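Local coordinates for ATP grasp ligase (Microcystis aeruginosa MRC, PDB 5IG9), which probably acts as an ATP-grasp ligase with ribosomal S6-glutamic acid ligase-like activity, at residues Q128-P140 and P286-V298. Numbering follows the deposited sequence.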
loop_
_atom_site.group_PDB
_atom_site.type_symbol
_atom_site.label_atom_id
_atom_site.label_comp_id
_atom_site.label_asym_id
_atom_site.label_seq_id
_atom_site.Cartn_x
_atom_site.Cartn_y
_atom_site.Cartn_z
ATOM N N GLN A 128 6.975 9.218 8.951
ATOM C CA GLN A 128 6.630 10.632 9.038
ATOM C C GLN A 128 7.348 11.293 10.209
ATOM O O GLN A 128 8.036 12.306 10.044
ATOM C CB GLN A 128 5.117 10.799 9.185
ATOM C CG GLN A 128 4.286 10.272 8.031
ATOM C CD GLN A 128 2.816 10.543 8.248
ATOM O OE1 GLN A 128 2.440 11.249 9.180
ATOM N NE2 GLN A 128 1.973 9.987 7.388
ATOM N N LEU A 129 7.200 10.716 11.406
ATOM C CA LEU A 129 7.794 11.307 12.602
ATOM C C LEU A 129 9.315 11.333 12.511
ATOM O O LEU A 129 9.952 12.321 12.891
ATOM C CB LEU A 129 7.345 10.530 13.839
ATOM C CG LEU A 129 5.832 10.355 14.001
ATOM C CD1 LEU A 129 5.510 9.330 15.075
ATOM C CD2 LEU A 129 5.177 11.685 14.318
ATOM N N GLN A 130 9.911 10.256 11.999
ATOM C CA GLN A 130 11.365 10.189 11.888
ATOM C C GLN A 130 11.902 11.232 10.916
ATOM O O GLN A 130 12.921 11.875 11.190
ATOM C CB GLN A 130 11.785 8.788 11.454
ATOM C CG GLN A 130 13.214 8.684 10.975
ATOM C CD GLN A 130 13.630 7.246 10.754
ATOM O OE1 GLN A 130 13.735 6.467 11.705
ATOM N NE2 GLN A 130 13.857 6.879 9.496
ATOM N N VAL A 131 11.239 11.410 9.773
ATOM C CA VAL A 131 11.700 12.395 8.800
ATOM C C VAL A 131 11.464 13.808 9.315
ATOM O O VAL A 131 12.301 14.698 9.123
ATOM C CB VAL A 131 11.023 12.157 7.437
ATOM C CG1 VAL A 131 11.302 13.319 6.492
ATOM C CG2 VAL A 131 11.518 10.855 6.832
ATOM N N ALA A 132 10.330 14.036 9.985
ATOM C CA ALA A 132 10.071 15.346 10.575
ATOM C C ALA A 132 11.108 15.686 11.638
ATOM O O ALA A 132 11.568 16.831 11.728
ATOM C CB ALA A 132 8.665 15.389 11.170
ATOM N N ARG A 133 11.490 14.701 12.454
ATOM C CA ARG A 133 12.497 14.944 13.482
ATOM C C ARG A 133 13.870 15.201 12.869
ATOM O O ARG A 133 14.627 16.040 13.367
ATOM C CB ARG A 133 12.553 13.765 14.450
ATOM C CG ARG A 133 13.517 13.951 15.601
ATOM C CD ARG A 133 13.472 12.768 16.550
ATOM N NE ARG A 133 14.455 12.898 17.618
ATOM C CZ ARG A 133 15.686 12.404 17.565
ATOM N NH1 ARG A 133 16.090 11.739 16.491
ATOM N NH2 ARG A 133 16.515 12.576 18.587
ATOM N N GLN A 134 14.209 14.492 11.787
ATOM C CA GLN A 134 15.452 14.775 11.077
ATOM C C GLN A 134 15.446 16.164 10.454
ATOM O O GLN A 134 16.518 16.709 10.172
ATOM C CB GLN A 134 15.702 13.713 10.006
ATOM C CG GLN A 134 16.022 12.334 10.564
ATOM C CD GLN A 134 16.038 11.261 9.498
ATOM O OE1 GLN A 134 15.589 11.484 8.372
ATOM N NE2 GLN A 134 16.554 10.085 9.845
ATOM N N LEU A 135 14.269 16.748 10.241
ATOM C CA LEU A 135 14.144 18.098 9.715
ATOM C C LEU A 135 14.090 19.155 10.807
ATOM O O LEU A 135 13.901 20.335 10.495
ATOM C CB LEU A 135 12.897 18.205 8.840
ATOM C CG LEU A 135 12.927 17.418 7.534
ATOM C CD1 LEU A 135 11.564 17.469 6.895
ATOM C CD2 LEU A 135 13.988 17.972 6.596
ATOM N N GLY A 136 14.234 18.762 12.068
ATOM C CA GLY A 136 14.273 19.705 13.165
ATOM C C GLY A 136 12.950 19.974 13.843
ATOM O O GLY A 136 12.873 20.896 14.664
ATOM N N LEU A 137 11.909 19.207 13.532
ATOM C CA LEU A 137 10.603 19.390 14.145
ATOM C C LEU A 137 10.471 18.493 15.367
ATOM O O LEU A 137 10.890 17.333 15.352
ATOM C CB LEU A 137 9.487 19.083 13.143
ATOM C CG LEU A 137 9.302 20.032 11.955
ATOM C CD1 LEU A 137 8.493 19.361 10.855
ATOM C CD2 LEU A 137 8.635 21.322 12.394
ATOM N N LEU A 138 9.901 19.043 16.434
ATOM C CA LEU A 138 9.672 18.257 17.637
ATOM C C LEU A 138 8.542 17.265 17.404
ATOM O O LEU A 138 7.502 17.606 16.834
ATOM C CB LEU A 138 9.334 19.166 18.819
ATOM C CG LEU A 138 10.395 20.188 19.216
ATOM C CD1 LEU A 138 9.840 21.135 20.258
ATOM C CD2 LEU A 138 11.647 19.493 19.721
ATOM N N ILE A 139 8.755 16.027 17.834
ATOM C CA ILE A 139 7.733 14.988 17.724
ATOM C C ILE A 139 7.527 14.355 19.095
ATOM O O ILE A 139 8.476 14.268 19.889
ATOM C CB ILE A 139 8.116 13.931 16.676
ATOM C CG1 ILE A 139 9.449 13.272 17.034
ATOM C CG2 ILE A 139 8.182 14.549 15.284
ATOM C CD1 ILE A 139 9.807 12.119 16.131
ATOM N N PRO A 140 6.318 13.900 19.419
ATOM C CA PRO A 140 6.099 13.269 20.722
ATOM C C PRO A 140 6.722 11.887 20.781
ATOM O O PRO A 140 6.836 11.186 19.773
ATOM C CB PRO A 140 4.573 13.197 20.826
ATOM C CG PRO A 140 4.127 13.084 19.409
ATOM C CD PRO A 140 5.095 13.899 18.593
ATOM N N PRO A 286 1.716 25.795 25.811
ATOM C CA PRO A 286 1.618 27.150 26.374
ATOM C C PRO A 286 2.907 27.952 26.254
ATOM O O PRO A 286 2.840 29.170 26.048
ATOM C CB PRO A 286 1.229 26.886 27.834
ATOM C CG PRO A 286 0.466 25.601 27.777
ATOM C CD PRO A 286 1.124 24.780 26.700
ATOM N N ASP A 287 4.076 27.313 26.355
ATOM C CA ASP A 287 5.353 27.981 26.127
ATOM C C ASP A 287 5.772 27.971 24.656
ATOM O O ASP A 287 6.970 28.073 24.361
ATOM C CB ASP A 287 6.453 27.359 26.998
ATOM C CG ASP A 287 6.634 25.868 26.757
ATOM O OD1 ASP A 287 5.619 25.152 26.632
ATOM O OD2 ASP A 287 7.795 25.409 26.705
ATOM N N GLU A 288 4.810 27.833 23.739
ATOM C CA GLU A 288 5.007 28.063 22.304
ATOM C C GLU A 288 6.051 27.131 21.690
ATOM O O GLU A 288 6.879 27.547 20.878
ATOM C CB GLU A 288 5.360 29.524 22.025
ATOM C CG GLU A 288 4.153 30.437 21.948
ATOM C CD GLU A 288 4.496 31.799 21.385
ATOM O OE1 GLU A 288 5.016 32.644 22.146
ATOM O OE2 GLU A 288 4.259 32.019 20.175
ATOM N N ARG A 289 6.002 25.857 22.068
ATOM C CA ARG A 289 6.755 24.820 21.377
ATOM C C ARG A 289 5.844 24.134 20.371
ATOM O O ARG A 289 4.711 23.765 20.697
ATOM C CB ARG A 289 7.319 23.795 22.364
ATOM C CG ARG A 289 8.443 24.324 23.233
ATOM C CD ARG A 289 8.858 23.313 24.291
ATOM N NE ARG A 289 9.561 22.163 23.727
ATOM C CZ ARG A 289 10.883 22.032 23.708
ATOM N NH1 ARG A 289 11.656 22.981 24.217
ATOM N NH2 ARG A 289 11.437 20.952 23.178
ATOM N N TYR A 290 6.334 23.978 19.141
ATOM C CA TYR A 290 5.554 23.394 18.058
ATOM C C TYR A 290 5.937 21.928 17.893
ATOM O O TYR A 290 7.095 21.613 17.598
ATOM C CB TYR A 290 5.768 24.159 16.752
ATOM C CG TYR A 290 5.219 25.572 16.756
ATOM C CD1 TYR A 290 5.955 26.619 17.291
ATOM C CD2 TYR A 290 3.968 25.858 16.219
ATOM C CE1 TYR A 290 5.462 27.911 17.299
ATOM C CE2 TYR A 290 3.467 27.148 16.223
ATOM C CZ TYR A 290 4.219 28.170 16.762
ATOM O OH TYR A 290 3.727 29.458 16.768
ATOM N N ILE A 291 4.963 21.041 18.077
ATOM C CA ILE A 291 5.164 19.600 17.997
ATOM C C ILE A 291 4.450 19.080 16.758
ATOM O O ILE A 291 3.252 19.319 16.581
ATOM C CB ILE A 291 4.656 18.886 19.262
ATOM C CG1 ILE A 291 5.577 19.165 20.452
ATOM C CG2 ILE A 291 4.529 17.389 19.024
ATOM C CD1 ILE A 291 5.238 20.421 21.224
ATOM N N PHE A 292 5.187 18.375 15.905
ATOM C CA PHE A 292 4.598 17.730 14.739
ATOM C C PHE A 292 3.930 16.424 15.153
ATOM O O PHE A 292 4.534 15.600 15.845
ATOM C CB PHE A 292 5.664 17.459 13.678
ATOM C CG PHE A 292 5.182 16.607 12.536
ATOM C CD1 PHE A 292 4.502 17.177 11.471
ATOM C CD2 PHE A 292 5.402 15.237 12.526
ATOM C CE1 PHE A 292 4.052 16.398 10.419
ATOM C CE2 PHE A 292 4.953 14.453 11.475
ATOM C CZ PHE A 292 4.279 15.036 10.421
ATOM N N LEU A 293 2.688 16.226 14.713
ATOM C CA LEU A 293 1.949 15.006 15.012
ATOM C C LEU A 293 1.838 14.085 13.804
ATOM O O LEU A 293 2.280 12.933 13.862
ATOM C CB LEU A 293 0.551 15.342 15.546
ATOM C CG LEU A 293 0.455 16.008 16.919
ATOM C CD1 LEU A 293 -1.001 16.148 17.331
ATOM C CD2 LEU A 293 1.243 15.231 17.963
ATOM N N GLU A 294 1.264 14.564 12.702
ATOM C CA GLU A 294 0.901 13.684 11.602
ATOM C C GLU A 294 0.655 14.501 10.342
ATOM O O GLU A 294 0.142 15.619 10.409
ATOM C CB GLU A 294 -0.351 12.871 11.957
ATOM C CG GLU A 294 -0.945 12.060 10.816
ATOM C CD GLU A 294 -2.216 11.346 11.227
ATOM O OE1 GLU A 294 -2.368 11.063 12.434
ATOM O OE2 GLU A 294 -3.066 11.079 10.350
ATOM N N ILE A 295 1.026 13.935 9.198
ATOM C CA ILE A 295 0.611 14.436 7.896
ATOM C C ILE A 295 -0.217 13.352 7.219
ATOM O O ILE A 295 0.226 12.202 7.100
ATOM C CB ILE A 295 1.808 14.846 7.016
ATOM C CG1 ILE A 295 1.349 15.097 5.579
ATOM C CG2 ILE A 295 2.901 13.796 7.054
ATOM C CD1 ILE A 295 2.480 15.458 4.643
ATOM N N ASN A 296 -1.422 13.714 6.796
ATOM C CA ASN A 296 -2.289 12.794 6.073
ATOM C C ASN A 296 -2.367 13.234 4.621
ATOM O O ASN A 296 -2.978 14.273 4.327
ATOM C CB ASN A 296 -3.681 12.753 6.700
ATOM C CG ASN A 296 -4.573 11.696 6.076
ATOM O OD1 ASN A 296 -4.140 10.919 5.222
ATOM N ND2 ASN A 296 -5.825 11.651 6.511
ATOM N N PRO A 297 -1.774 12.490 3.682
ATOM C CA PRO A 297 -1.763 12.940 2.281
ATOM C C PRO A 297 -3.140 13.029 1.643
ATOM O O PRO A 297 -3.249 13.579 0.540
ATOM C CB PRO A 297 -0.898 11.881 1.579
ATOM C CG PRO A 297 -0.106 11.239 2.672
ATOM C CD PRO A 297 -0.998 11.255 3.872
ATOM N N VAL A 298 -4.186 12.514 2.289
ATOM C CA VAL A 298 -5.541 12.590 1.751
ATOM C C VAL A 298 -6.502 13.070 2.833
ATOM O O VAL A 298 -7.692 12.738 2.813
ATOM C CB VAL A 298 -5.995 11.234 1.178
ATOM C CG1 VAL A 298 -5.186 10.869 -0.062
ATOM C CG2 VAL A 298 -5.878 10.146 2.233
#
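Gln128 and Ile295 join helix 125-134 to strand 290-296, an outermost strand of an antiparallel sheet within this chain, through a side-chain amide set against the strand backbone. OE1 of Gln128 accepts the Ile295 amide N at 3.0 Å, and the N-H points almost straight at it (167°), although the donor stands well above the carbonyl plane of the glutamine. The other end of the amide, Gln128 NE2, lies 2.8 Å from Ile295 O, but this second bond is bent and weak; the stronger partner of NE2 is Ala122 O, in helix 116-122.

At the other end of the contact, beyond the Schellman motif that closes the helix at Gly136, Leu138 O receives Phe292 N at 2.6 Å. The turn thus lays Leu138 against the edge strand, joining the helix and the segment leading to strand 142-145 to the five-stranded sheet of this ATP-grasp enzyme. On its opposite edge the strand pairs with 277-284, with a classic beta bulge at Leu293 and Glu294, opposite Asp281.

Between these polar links lies the Phe292 ring. With CG anti to the backbone N (chi1 171°), it reaches the helix, and Ala132 CB sits over one face in a CH-pi contact, 4.0 Å from the ring centroid. Ile139 CG2 meets the ring edge near its plane, and Leu269 of helix 260-273 also packs on this phenylalanine. Farther along, Pro140 CD rests against Ile291 CG2 at 3.6 Å, while Leu138 CD1 lies against the Arg289 guanidinium.

The chemistry places directional bonds at both ends of an apolar centre: Gln128, a buried residue, supplies the acceptor for Ile295 N, and the backbone O of Leu138 that for Phe292 N. Held through OE1 by Ile295 N and through NE2 by Ala122 O, with Ile295 O a weak addition, the glutamine amide is probably restricted in rotation.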